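Putative pachytene checkpoint protein 2 (Caenorhabditis elegans, PDB 4XGU) is an AAA+ ATPase and protein remodeler that binds and hydrolyses ATP and probably plays a key role in meiotic chromosome recombination. Local coordinates at residues N46-I50 and I135-L139; F233-D237 and I284-R290; F248-V254 and L294-N300; Y328-K332 and P355-C359. One frame throughout, in Å; residues are numbered along the deposited sequence.

Contact 1: residues N46-I50 and I135-L139. With ADP (adenosine-5'-diphosphate), chain H.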
# COMPACT_ATOMS: atom_id res chain seq x y z
N ASN B 46 31.60 23.90 -40.27
CA ASN B 46 31.36 24.14 -38.85
C ASN B 46 31.38 22.84 -38.04
O ASN B 46 30.66 21.89 -38.37
CB ASN B 46 30.03 24.85 -38.66
CG ASN B 46 29.99 25.69 -37.39
OD1 ASN B 46 31.02 26.16 -36.92
ND2 ASN B 46 28.80 25.89 -36.84
N TRP B 47 32.22 22.80 -37.01
CA TRP B 47 32.35 21.64 -36.13
C TRP B 47 32.83 20.38 -36.84
O TRP B 47 32.78 19.28 -36.28
CB TRP B 47 31.03 21.35 -35.42
CG TRP B 47 30.53 22.50 -34.63
CD1 TRP B 47 29.45 23.28 -34.90
CD2 TRP B 47 31.11 23.02 -33.43
NE1 TRP B 47 29.31 24.25 -33.93
CE2 TRP B 47 30.33 24.11 -33.02
CE3 TRP B 47 32.23 22.67 -32.66
CZ2 TRP B 47 30.61 24.86 -31.88
CZ3 TRP B 47 32.51 23.41 -31.52
CH2 TRP B 47 31.71 24.49 -31.14
N LYS B 48 33.29 20.53 -38.08
CA LYS B 48 33.83 19.40 -38.82
C LYS B 48 35.35 19.47 -38.85
O LYS B 48 35.92 20.44 -39.36
CB LYS B 48 33.26 19.36 -40.24
CG LYS B 48 32.10 18.39 -40.41
CD LYS B 48 31.06 18.55 -39.31
CE LYS B 48 30.04 17.42 -39.35
NZ LYS B 48 29.10 17.47 -38.19
N PRO B 49 36.01 18.44 -38.30
CA PRO B 49 37.45 18.44 -38.07
C PRO B 49 38.27 18.26 -39.35
O PRO B 49 37.94 17.44 -40.21
CB PRO B 49 37.65 17.24 -37.14
CG PRO B 49 36.56 16.31 -37.50
CD PRO B 49 35.38 17.18 -37.86
N ILE B 50 39.35 19.03 -39.44
CA ILE B 50 40.30 18.91 -40.53
C ILE B 50 41.57 18.26 -40.00
O ILE B 50 42.09 18.67 -38.96
CB ILE B 50 40.63 20.28 -41.14
CG1 ILE B 50 39.37 20.89 -41.76
CG2 ILE B 50 41.73 20.15 -42.17
CD1 ILE B 50 39.61 22.22 -42.43
N ILE B 135 33.31 11.53 -31.07
CA ILE B 135 31.88 11.43 -30.81
C ILE B 135 31.09 12.57 -31.44
O ILE B 135 30.16 12.34 -32.22
CB ILE B 135 31.60 11.40 -29.30
CG1 ILE B 135 32.20 10.14 -28.68
CG2 ILE B 135 30.10 11.45 -29.03
CD1 ILE B 135 31.83 9.94 -27.23
N TRP B 136 31.46 13.80 -31.10
CA TRP B 136 30.66 14.98 -31.43
C TRP B 136 30.39 15.14 -32.92
O TRP B 136 29.24 15.36 -33.32
CB TRP B 136 31.35 16.24 -30.90
CG TRP B 136 30.46 17.45 -30.88
CD1 TRP B 136 30.51 18.52 -31.72
CD2 TRP B 136 29.39 17.71 -29.96
NE1 TRP B 136 29.54 19.43 -31.39
CE2 TRP B 136 28.84 18.95 -30.31
CE3 TRP B 136 28.85 17.01 -28.88
CZ2 TRP B 136 27.77 19.51 -29.61
CZ3 TRP B 136 27.79 17.56 -28.19
CH2 TRP B 136 27.26 18.81 -28.56
N GLU B 137 31.43 15.04 -33.74
CA GLU B 137 31.30 15.27 -35.17
C GLU B 137 30.40 14.23 -35.83
O GLU B 137 29.78 14.49 -36.85
CB GLU B 137 32.67 15.26 -35.85
CG GLU B 137 33.74 15.96 -35.05
CD GLU B 137 34.73 14.99 -34.45
OE1 GLU B 137 35.20 14.09 -35.19
OE2 GLU B 137 35.04 15.12 -33.25
N ASN B 138 30.34 13.04 -35.23
CA ASN B 138 29.60 11.94 -35.80
C ASN B 138 28.17 11.85 -35.29
O ASN B 138 27.38 11.04 -35.76
CB ASN B 138 30.33 10.63 -35.54
CG ASN B 138 31.73 10.64 -36.09
OD1 ASN B 138 31.95 10.99 -37.25
ND2 ASN B 138 32.70 10.29 -35.25
N LEU B 139 27.84 12.70 -34.32
CA LEU B 139 26.47 12.81 -33.84
C LEU B 139 25.64 13.61 -34.83
O LEU B 139 26.00 14.74 -35.18
CB LEU B 139 26.42 13.44 -32.45
CG LEU B 139 26.91 12.54 -31.31
CD1 LEU B 139 26.93 13.29 -29.99
CD2 LEU B 139 26.03 11.31 -31.21
PB ADP H . 21.35 6.49 -25.38
O1B ADP H . 20.17 7.11 -26.09
O2B ADP H . 22.12 7.45 -24.51
O3B ADP H . 21.05 5.16 -24.72
PA ADP H . 23.97 6.17 -26.41
O1A ADP H . 24.39 7.61 -26.27
O2A ADP H . 24.35 5.16 -25.35
O3A ADP H . 22.36 6.13 -26.59
O5' ADP H . 24.55 5.64 -27.81
C5' ADP H . 23.70 5.11 -28.83
C4' ADP H . 24.57 4.68 -30.00
O4' ADP H . 23.82 4.81 -31.22
C3' ADP H . 25.81 5.55 -30.13
O3' ADP H . 26.98 4.80 -29.80
C2' ADP H . 25.86 5.98 -31.58
O2' ADP H . 26.89 5.27 -32.27
C1' ADP H . 24.51 5.62 -32.18
N9 ADP H . 23.71 6.87 -32.36
C8 ADP H . 22.59 7.17 -31.68
N7 ADP H . 22.09 8.37 -32.06
C5 ADP H . 22.91 8.86 -33.00
C6 ADP H . 22.96 10.09 -33.83
N6 ADP H . 22.01 11.05 -33.70
N1 ADP H . 23.98 10.22 -34.70
C2 ADP H . 24.92 9.27 -34.83
N3 ADP H . 24.94 8.13 -34.12
C4 ADP H . 23.97 7.87 -33.20
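Glu137 lays its aliphatic part against the ring of Pro49: CG of Glu137 sits 3.5 Å from CD of Pro49, and OE1 of Glu137 comes equally near to CG of the proline. The chain kinks at chi2 (109°), which swings the carboxylate at a slant across the proline, while the carbonyl O of Trp47 lies 3.7 Å from CG of Glu137. Beside this, the two tryptophans meet as an offset edge-to-face pair, the edge of Trp136 directed at the face of Trp47, with planes 72° apart. NE1 of Trp47 is bonded elsewhere, to the carbonyl of Thr73. Lys48 curls back so that its NZ reaches the carbonyl O of Glu137 at 3.3 Å, a weak hydrogen bond. With an alanine in place of Glu137, the proline ring would probably lose its cover and Lys68, whose ion pair with OE1 is long and weak, be left without that charge. Helix 135-138 thus meets the Pch2 N-terminal domain on one side, while Asn138 and Leu139 border the adenine, with O of Asn138 3.2 Å from C2 of ADP. Mostly apolar overlap and one weak bond imply a modest junction between that domain and the nucleotide pocket.

Contact 2: residues F233-D237 and I284-R290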
# COMPACT_ATOMS: atom_id res chain seq x y z
N PHE B 233 29.78 9.53 -3.69
CA PHE B 233 29.67 10.97 -3.89
C PHE B 233 30.67 11.73 -3.03
O PHE B 233 31.08 12.84 -3.37
CB PHE B 233 28.24 11.43 -3.61
CG PHE B 233 27.30 11.26 -4.78
CD1 PHE B 233 26.87 10.00 -5.16
CD2 PHE B 233 26.86 12.35 -5.50
CE1 PHE B 233 26.01 9.84 -6.24
CE2 PHE B 233 26.00 12.20 -6.57
CZ PHE B 233 25.58 10.94 -6.94
N ASP B 234 31.06 11.13 -1.91
CA ASP B 234 32.07 11.73 -1.03
C ASP B 234 33.43 11.80 -1.74
O ASP B 234 34.21 12.72 -1.50
CB ASP B 234 32.20 10.94 0.27
CG ASP B 234 31.23 11.41 1.33
OD1 ASP B 234 31.07 12.63 1.50
OD2 ASP B 234 30.61 10.55 2.00
N GLN B 235 33.69 10.83 -2.60
CA GLN B 235 34.92 10.82 -3.39
C GLN B 235 34.85 11.88 -4.48
O GLN B 235 35.85 12.55 -4.77
CB GLN B 235 35.17 9.45 -4.00
CG GLN B 235 36.38 9.41 -4.91
CD GLN B 235 36.82 8.00 -5.24
OE1 GLN B 235 36.03 7.05 -5.17
NE2 GLN B 235 38.09 7.85 -5.61
N ILE B 236 33.68 12.03 -5.09
CA ILE B 236 33.47 13.08 -6.08
C ILE B 236 33.68 14.44 -5.43
O ILE B 236 34.24 15.35 -6.03
CB ILE B 236 32.05 13.05 -6.68
CG1 ILE B 236 31.62 11.61 -6.98
CG2 ILE B 236 31.98 13.91 -7.94
CD1 ILE B 236 30.25 11.51 -7.63
N ASP B 237 33.22 14.55 -4.18
CA ASP B 237 33.34 15.79 -3.43
C ASP B 237 34.80 16.17 -3.24
O ASP B 237 35.17 17.32 -3.46
CB ASP B 237 32.64 15.65 -2.07
CG ASP B 237 32.37 16.99 -1.42
OD1 ASP B 237 33.32 17.79 -1.26
OD2 ASP B 237 31.20 17.26 -1.08
N ILE B 284 23.29 14.67 -4.71
CA ILE B 284 23.26 15.49 -5.92
C ILE B 284 23.29 16.96 -5.55
O ILE B 284 24.03 17.75 -6.14
CB ILE B 284 22.00 15.20 -6.78
CG1 ILE B 284 22.14 13.86 -7.50
CG2 ILE B 284 21.79 16.30 -7.80
CD1 ILE B 284 20.95 13.51 -8.37
N ASP B 285 22.49 17.33 -4.55
CA ASP B 285 22.41 18.71 -4.09
C ASP B 285 23.73 19.24 -3.55
O ASP B 285 24.07 20.41 -3.77
CB ASP B 285 21.33 18.85 -3.02
CG ASP B 285 19.95 19.07 -3.61
OD1 ASP B 285 19.66 18.49 -4.68
OD2 ASP B 285 19.17 19.84 -3.02
N ARG B 286 24.47 18.40 -2.83
CA ARG B 286 25.75 18.80 -2.28
C ARG B 286 26.75 19.13 -3.38
O ARG B 286 27.49 20.11 -3.30
CB ARG B 286 26.32 17.70 -1.38
CG ARG B 286 27.79 17.91 -1.01
CD ARG B 286 28.18 17.13 0.22
NE ARG B 286 28.17 15.69 -0.02
CZ ARG B 286 29.23 14.90 0.14
NH1 ARG B 286 30.38 15.41 0.55
NH2 ARG B 286 29.13 13.60 -0.10
N ILE B 287 26.74 18.30 -4.41
CA ILE B 287 27.72 18.37 -5.48
C ILE B 287 27.55 19.60 -6.38
O ILE B 287 28.52 20.28 -6.71
CB ILE B 287 27.67 17.08 -6.32
CG1 ILE B 287 28.34 15.94 -5.55
CG2 ILE B 287 28.32 17.27 -7.66
CD1 ILE B 287 28.87 14.85 -6.44
N ARG B 288 26.30 19.90 -6.75
CA ARG B 288 26.01 20.99 -7.68
C ARG B 288 26.33 22.38 -7.12
O ARG B 288 26.43 23.34 -7.88
CB ARG B 288 24.53 20.94 -8.09
CG ARG B 288 23.58 20.71 -6.93
CD ARG B 288 22.13 20.78 -7.37
NE ARG B 288 21.67 22.16 -7.46
CZ ARG B 288 20.44 22.52 -7.81
NH1 ARG B 288 19.54 21.59 -8.11
NH2 ARG B 288 20.11 23.80 -7.86
N ARG B 289 26.50 22.48 -5.80
CA ARG B 289 26.78 23.76 -5.17
C ARG B 289 28.15 24.31 -5.55
O ARG B 289 28.38 25.52 -5.51
CB ARG B 289 26.68 23.64 -3.65
CG ARG B 289 25.30 23.93 -3.12
CD ARG B 289 25.22 23.75 -1.61
NE ARG B 289 23.94 23.14 -1.24
CZ ARG B 289 22.79 23.80 -1.18
NH1 ARG B 289 22.74 25.10 -1.47
NH2 ARG B 289 21.68 23.17 -0.84
N ARG B 290 29.06 23.41 -5.92
CA ARG B 290 30.41 23.82 -6.30
C ARG B 290 30.40 24.52 -7.66
O ARG B 290 29.58 24.22 -8.53
CB ARG B 290 31.34 22.62 -6.34
CG ARG B 290 31.22 21.70 -5.14
CD ARG B 290 32.52 21.64 -4.37
NE ARG B 290 32.39 20.86 -3.14
CZ ARG B 290 33.31 20.80 -2.19
NH1 ARG B 290 34.44 21.48 -2.32
NH2 ARG B 290 33.10 20.07 -1.11
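Two neighbouring helices of the AAA ATPase domain, 228-241 and 275-288, run nearly parallel here, their local axes 10.2 Å apart and 7° from alignment, and a salt-bridge network joins them. Arg286 bridges the two acids of helix 228-241. Its side chain leaves the helix with CG opposite the backbone N (chi1 167°) and bends at chi3, bringing the guanidinium between them. NH2 of Arg286 meets OD1 of Asp234 at 2.7 Å, coming from above the carboxylate plane, and NH1 pairs with OD2 of Asp237 at 2.6 Å. Gln283 holds NH2 as well. Arg290 adds its charge beside Asp237, though the modelled spacing there is doubtful. On the side facing the sheet the contact is apolar: CD1 of Ile287 lies 3.3 Å from CD2 of Phe233 and 3.6 Å from CG2 of Ile236, crossing both side chains at about a right angle. A leucine in place of Arg286 would probably leave Asp234 without its cationic mate and Asp237 with fewer charges to balance it. The pairing is therefore two-layered, ion pairs on the side away from the sheet and apolar packing on the side toward it, and Arg286, shared between Asp234 and Asp237, probably balances both acids.

Contact 3: residues F248-V254 and L294-N300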
# COMPACT_ATOMS: atom_id res chain seq x y z
N PHE B 248 32.92 16.36 -14.15
CA PHE B 248 31.66 16.07 -14.82
C PHE B 248 31.05 14.80 -14.25
O PHE B 248 31.73 13.79 -14.12
CB PHE B 248 31.86 15.91 -16.33
CG PHE B 248 32.17 17.20 -17.04
CD1 PHE B 248 33.47 17.65 -17.16
CD2 PHE B 248 31.15 17.95 -17.60
CE1 PHE B 248 33.76 18.83 -17.82
CE2 PHE B 248 31.42 19.13 -18.26
CZ PHE B 248 32.73 19.57 -18.38
N VAL B 249 29.77 14.85 -13.90
CA VAL B 249 29.10 13.67 -13.40
C VAL B 249 27.99 13.24 -14.35
O VAL B 249 27.00 13.95 -14.52
CB VAL B 249 28.52 13.89 -12.00
CG1 VAL B 249 27.77 12.65 -11.55
CG2 VAL B 249 29.63 14.24 -11.02
N LEU B 250 28.18 12.09 -14.98
CA LEU B 250 27.17 11.54 -15.87
C LEU B 250 26.38 10.44 -15.16
O LEU B 250 26.95 9.58 -14.50
CB LEU B 250 27.81 10.99 -17.15
CG LEU B 250 26.87 10.28 -18.12
CD1 LEU B 250 25.79 11.24 -18.60
CD2 LEU B 250 27.63 9.70 -19.29
N ILE B 251 25.06 10.49 -15.30
CA ILE B 251 24.18 9.50 -14.69
C ILE B 251 23.25 8.90 -15.74
O ILE B 251 22.40 9.59 -16.30
CB ILE B 251 23.36 10.11 -13.54
CG1 ILE B 251 24.30 10.67 -12.46
CG2 ILE B 251 22.42 9.08 -12.95
CD1 ILE B 251 23.63 11.60 -11.49
N ASP B 252 23.41 7.61 -16.01
CA ASP B 252 22.65 6.93 -17.04
C ASP B 252 21.45 6.18 -16.47
O ASP B 252 21.47 5.76 -15.32
CB ASP B 252 23.54 5.96 -17.81
CG ASP B 252 24.75 6.64 -18.43
OD1 ASP B 252 24.58 7.73 -19.02
OD2 ASP B 252 25.86 6.08 -18.33
N GLU B 253 20.41 6.02 -17.29
CA GLU B 253 19.18 5.32 -16.90
C GLU B 253 18.66 5.80 -15.56
O GLU B 253 18.42 5.00 -14.66
CB GLU B 253 19.41 3.81 -16.86
CG GLU B 253 19.44 3.14 -18.22
CD GLU B 253 18.54 1.92 -18.27
OE1 GLU B 253 18.24 1.34 -17.20
OE2 GLU B 253 18.12 1.54 -19.39
N VAL B 254 18.49 7.11 -15.43
CA VAL B 254 18.16 7.74 -14.15
C VAL B 254 16.92 7.14 -13.49
O VAL B 254 16.87 6.95 -12.27
CB VAL B 254 17.95 9.25 -14.31
CG1 VAL B 254 17.59 9.89 -12.98
CG2 VAL B 254 19.19 9.90 -14.87
N LEU B 294 29.86 19.99 -12.81
CA LEU B 294 28.73 19.95 -13.73
C LEU B 294 28.17 18.53 -13.82
O LEU B 294 28.90 17.59 -14.13
CB LEU B 294 29.15 20.45 -15.10
CG LEU B 294 28.03 20.77 -16.08
CD1 LEU B 294 27.11 21.80 -15.47
CD2 LEU B 294 28.62 21.27 -17.38
N ILE B 295 26.88 18.38 -13.54
CA ILE B 295 26.28 17.05 -13.54
C ILE B 295 25.29 16.87 -14.70
O ILE B 295 24.44 17.73 -14.94
CB ILE B 295 25.59 16.74 -12.20
CG1 ILE B 295 24.53 17.79 -11.88
CG2 ILE B 295 26.61 16.74 -11.07
CD1 ILE B 295 24.02 17.71 -10.45
N LEU B 296 25.42 15.76 -15.41
CA LEU B 296 24.59 15.49 -16.58
C LEU B 296 23.79 14.21 -16.41
O LEU B 296 24.34 13.18 -16.02
CB LEU B 296 25.45 15.41 -17.85
CG LEU B 296 26.34 16.60 -18.21
CD1 LEU B 296 27.72 16.49 -17.57
CD2 LEU B 296 26.47 16.71 -19.72
N CYS B 297 22.50 14.27 -16.71
CA CYS B 297 21.62 13.11 -16.55
C CYS B 297 20.94 12.74 -17.86
O CYS B 297 20.65 13.60 -18.69
CB CYS B 297 20.56 13.40 -15.48
SG CYS B 297 21.24 13.87 -13.87
N THR B 298 20.69 11.44 -18.04
CA THR B 298 19.95 10.97 -19.20
C THR B 298 18.86 10.00 -18.76
O THR B 298 19.08 9.16 -17.90
CB THR B 298 20.88 10.29 -20.23
OG1 THR B 298 20.09 9.62 -21.22
CG2 THR B 298 21.78 9.28 -19.56
N SER B 299 17.67 10.14 -19.35
CA SER B 299 16.56 9.26 -19.02
C SER B 299 16.02 8.56 -20.27
O SER B 299 15.50 9.21 -21.18
CB SER B 299 15.44 10.04 -18.33
OG SER B 299 14.38 9.18 -17.93
N ASN B 300 16.16 7.24 -20.31
CA ASN B 300 15.76 6.47 -21.49
C ASN B 300 14.24 6.36 -21.62
O ASN B 300 13.73 6.01 -22.69
CB ASN B 300 16.38 5.07 -21.45
CG ASN B 300 17.87 5.09 -21.75
OD1 ASN B 300 18.35 5.95 -22.48
ND2 ASN B 300 18.60 4.13 -21.19
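The carbonyl O of Val249 accepts the shortest bond of this contact, from N of Leu296 at 2.6 Å and nearly straight (170°); CA of Ile295 adds a C-H contact to the same oxygen. Leu296 answers with its own carbonyl, taking N of Ile251 at 2.9 Å, and the alternation continues to Thr298, as between neighbouring parallel strands of the P-loop NTPase core sheet. On the face with Phe248, Leu250 and Leu296, CD1 of Leu296 reaches the edge of the Phe248 ring, 3.7 Å from CD2, in the ring plane. The first torsion of Phe248 (-71°) sets that ring alongside Leu294, whose CD2 is 3.6 Å from CE2 of Phe248. On the opposite face, CG2 of Ile295 lies beside CB of Val249 at 3.6 Å. N of Val254 reaches O of Thr298 in the carbonyl plane, and ND2 of Asn300 donates to OE2 of Glu253 at 3.2 Å on the anti side, in its own amide plane. Asp252-Glu253 is consistent with a Walker B motif, and Asn300 with sensor 1. OD1 of Asn300 takes Lys185, a predicted ATP-binding residue. Glu253 thus probably fixes the amide's rotation, so that its oxygen faces the lysine beside the bound ADP.

Contact 4: residues Y328-K332 and P355-C359. With ADP (adenosine-5'-diphosphate), chain H.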
# COMPACT_ATOMS: atom_id res chain seq x y z
N TYR B 328 18.74 9.49 -43.40
CA TYR B 328 19.54 9.49 -44.61
C TYR B 328 20.99 9.85 -44.29
O TYR B 328 21.92 9.21 -44.79
CB TYR B 328 18.97 10.48 -45.64
CG TYR B 328 19.89 10.73 -46.83
CD1 TYR B 328 20.88 11.70 -46.77
CD2 TYR B 328 19.76 9.99 -48.00
CE1 TYR B 328 21.72 11.92 -47.84
CE2 TYR B 328 20.59 10.21 -49.08
CZ TYR B 328 21.57 11.18 -48.99
OH TYR B 328 22.40 11.40 -50.06
N SER B 329 21.16 10.87 -43.47
CA SER B 329 22.48 11.37 -43.10
C SER B 329 23.33 10.28 -42.46
O SER B 329 24.53 10.17 -42.72
CB SER B 329 22.36 12.56 -42.16
OG SER B 329 21.51 13.56 -42.70
N MET B 330 22.70 9.47 -41.62
CA MET B 330 23.39 8.36 -40.96
C MET B 330 23.76 7.28 -41.97
O MET B 330 24.88 6.77 -41.96
CB MET B 330 22.52 7.77 -39.85
CG MET B 330 22.14 8.76 -38.77
SD MET B 330 21.07 8.00 -37.54
CE MET B 330 20.79 9.39 -36.44
N LEU B 331 22.81 6.94 -42.83
CA LEU B 331 23.03 5.92 -43.85
C LEU B 331 24.13 6.33 -44.81
O LEU B 331 24.97 5.51 -45.19
CB LEU B 331 21.74 5.64 -44.62
CG LEU B 331 20.59 5.04 -43.80
CD1 LEU B 331 19.41 4.73 -44.70
CD2 LEU B 331 21.06 3.78 -43.08
N LYS B 332 24.14 7.60 -45.19
CA LYS B 332 25.16 8.13 -46.09
C LYS B 332 26.53 8.08 -45.42
O LYS B 332 27.53 7.73 -46.04
CB LYS B 332 24.82 9.56 -46.52
CG LYS B 332 25.77 10.14 -47.56
CD LYS B 332 26.62 11.26 -46.98
CE LYS B 332 27.59 11.82 -48.03
NZ LYS B 332 28.41 12.93 -47.48
N PRO B 355 26.06 9.38 -53.65
CA PRO B 355 25.13 10.12 -52.80
C PRO B 355 25.81 11.25 -52.04
O PRO B 355 26.85 11.04 -51.41
CB PRO B 355 24.59 9.05 -51.84
CG PRO B 355 25.56 7.92 -51.93
CD PRO B 355 26.06 7.94 -53.33
N GLN B 356 25.22 12.44 -52.11
CA GLN B 356 25.78 13.63 -51.49
C GLN B 356 24.93 14.07 -50.31
O GLN B 356 23.93 13.44 -49.98
CB GLN B 356 25.88 14.76 -52.51
CG GLN B 356 26.44 14.33 -53.86
CD GLN B 356 27.93 14.07 -53.82
OE1 GLN B 356 28.67 14.73 -53.08
NE2 GLN B 356 28.38 13.10 -54.61
N ASP B 357 25.34 15.17 -49.67
CA ASP B 357 24.55 15.75 -48.59
C ASP B 357 23.24 16.32 -49.15
O ASP B 357 23.25 17.06 -50.13
CB ASP B 357 25.34 16.83 -47.86
CG ASP B 357 26.55 16.28 -47.14
OD1 ASP B 357 26.58 15.06 -46.87
OD2 ASP B 357 27.47 17.07 -46.84
N ILE B 358 22.14 15.96 -48.50
CA ILE B 358 20.81 16.26 -49.01
C ILE B 358 20.21 17.49 -48.31
O ILE B 358 19.01 17.76 -48.42
CB ILE B 358 19.88 15.03 -48.86
CG1 ILE B 358 18.70 15.08 -49.83
CG2 ILE B 358 19.43 14.86 -47.41
CD1 ILE B 358 17.78 13.90 -49.71
N CYS B 359 21.05 18.24 -47.61
CA CYS B 359 20.58 19.33 -46.76
C CYS B 359 19.81 20.40 -47.53
O CYS B 359 20.25 20.87 -48.59
CB CYS B 359 21.75 19.97 -46.01
SG CYS B 359 21.30 20.75 -44.44
PB ADP H . 21.35 6.49 -25.38
O1B ADP H . 20.17 7.11 -26.09
O2B ADP H . 22.12 7.45 -24.51
O3B ADP H . 21.05 5.16 -24.72
PA ADP H . 23.97 6.17 -26.41
O1A ADP H . 24.39 7.61 -26.27
O2A ADP H . 24.35 5.16 -25.35
O3A ADP H . 22.36 6.13 -26.59
O5' ADP H . 24.55 5.64 -27.81
C5' ADP H . 23.70 5.11 -28.83
C4' ADP H . 24.57 4.68 -30.00
O4' ADP H . 23.82 4.81 -31.22
C3' ADP H . 25.81 5.55 -30.13
O3' ADP H . 26.98 4.80 -29.80
C2' ADP H . 25.86 5.98 -31.58
O2' ADP H . 26.89 5.27 -32.27
C1' ADP H . 24.51 5.62 -32.18
N9 ADP H . 23.71 6.87 -32.36
C8 ADP H . 22.59 7.17 -31.68
N7 ADP H . 22.09 8.37 -32.06
C5 ADP H . 22.91 8.86 -33.00
C6 ADP H . 22.96 10.09 -33.83
N6 ADP H . 22.01 11.05 -33.70
N1 ADP H . 23.98 10.22 -34.70
C2 ADP H . 24.92 9.27 -34.83
N3 ADP H . 24.94 8.13 -34.12
C4 ADP H . 23.97 7.87 -33.20
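Tyr328 carries the tight half of this contact. Its hydroxyl donates to the carbonyl O of Gln356 at 2.6 Å, lying in the carbonyl plane, and the same oxygen sits beside the hydroxyl, on the CE1 side of the ring and in its plane. Tyr328 has CG anti to N (chi1 170°), which points the ring off helix 324-340 toward the loop segment 355-359. CB of Pro355 closes on the hydroxyl at 3.7 Å, and the methyl CG2 of Ile358 touches CD1 of the ring at 3.5 Å, crossing at a slant. Thr369 and Leu372 of helix 367-378 also lie against the tyrosine, which is buried.

The other half is looser and faces solvent. Lys332, bent at chi2 (-111°), passes its CE along the carbonyl O of Pro355 at 3.5 Å and sets NZ 2.9 Å from OD1 of Asp357 in a salt bridge that comes from above the carboxylate plane. Asp357 is exposed, and its OD2 also forms a long, weak ion pair with Arg45. From another side of the same helix, CE of Met330 lies 3.4 Å from N6 of ADP. Helix 324-340 and the loop 355-359 both lie in the TRIP13-like AAA+ lid, where the helix carries the loop on one side and borders the nucleotide on another.

How the contacts relate
Contacts 2 and 3 form one body: helices 228-241 and 275-288 lie on the strands that follow them in the chain, with CG2 of Ile284 3.7 Å from CD1 of Ile295 and CG2 of Ile236 3.9 Å from CG2 of Val249. Their centres are about 14 Å apart. Contact 2 lies away from the nucleotide, and about 43 Å between centres from contact 4. Contacts 1 and 4 approach the same ADP at its adenine, their centres about 15 Å apart and their nearest atoms about 6 Å. Asn300 of contact 3, in the ATPase core, and Met330 of contact 4, in the lid, both belong to the ADP pocket, so the nucleotide lies where core and lid meet.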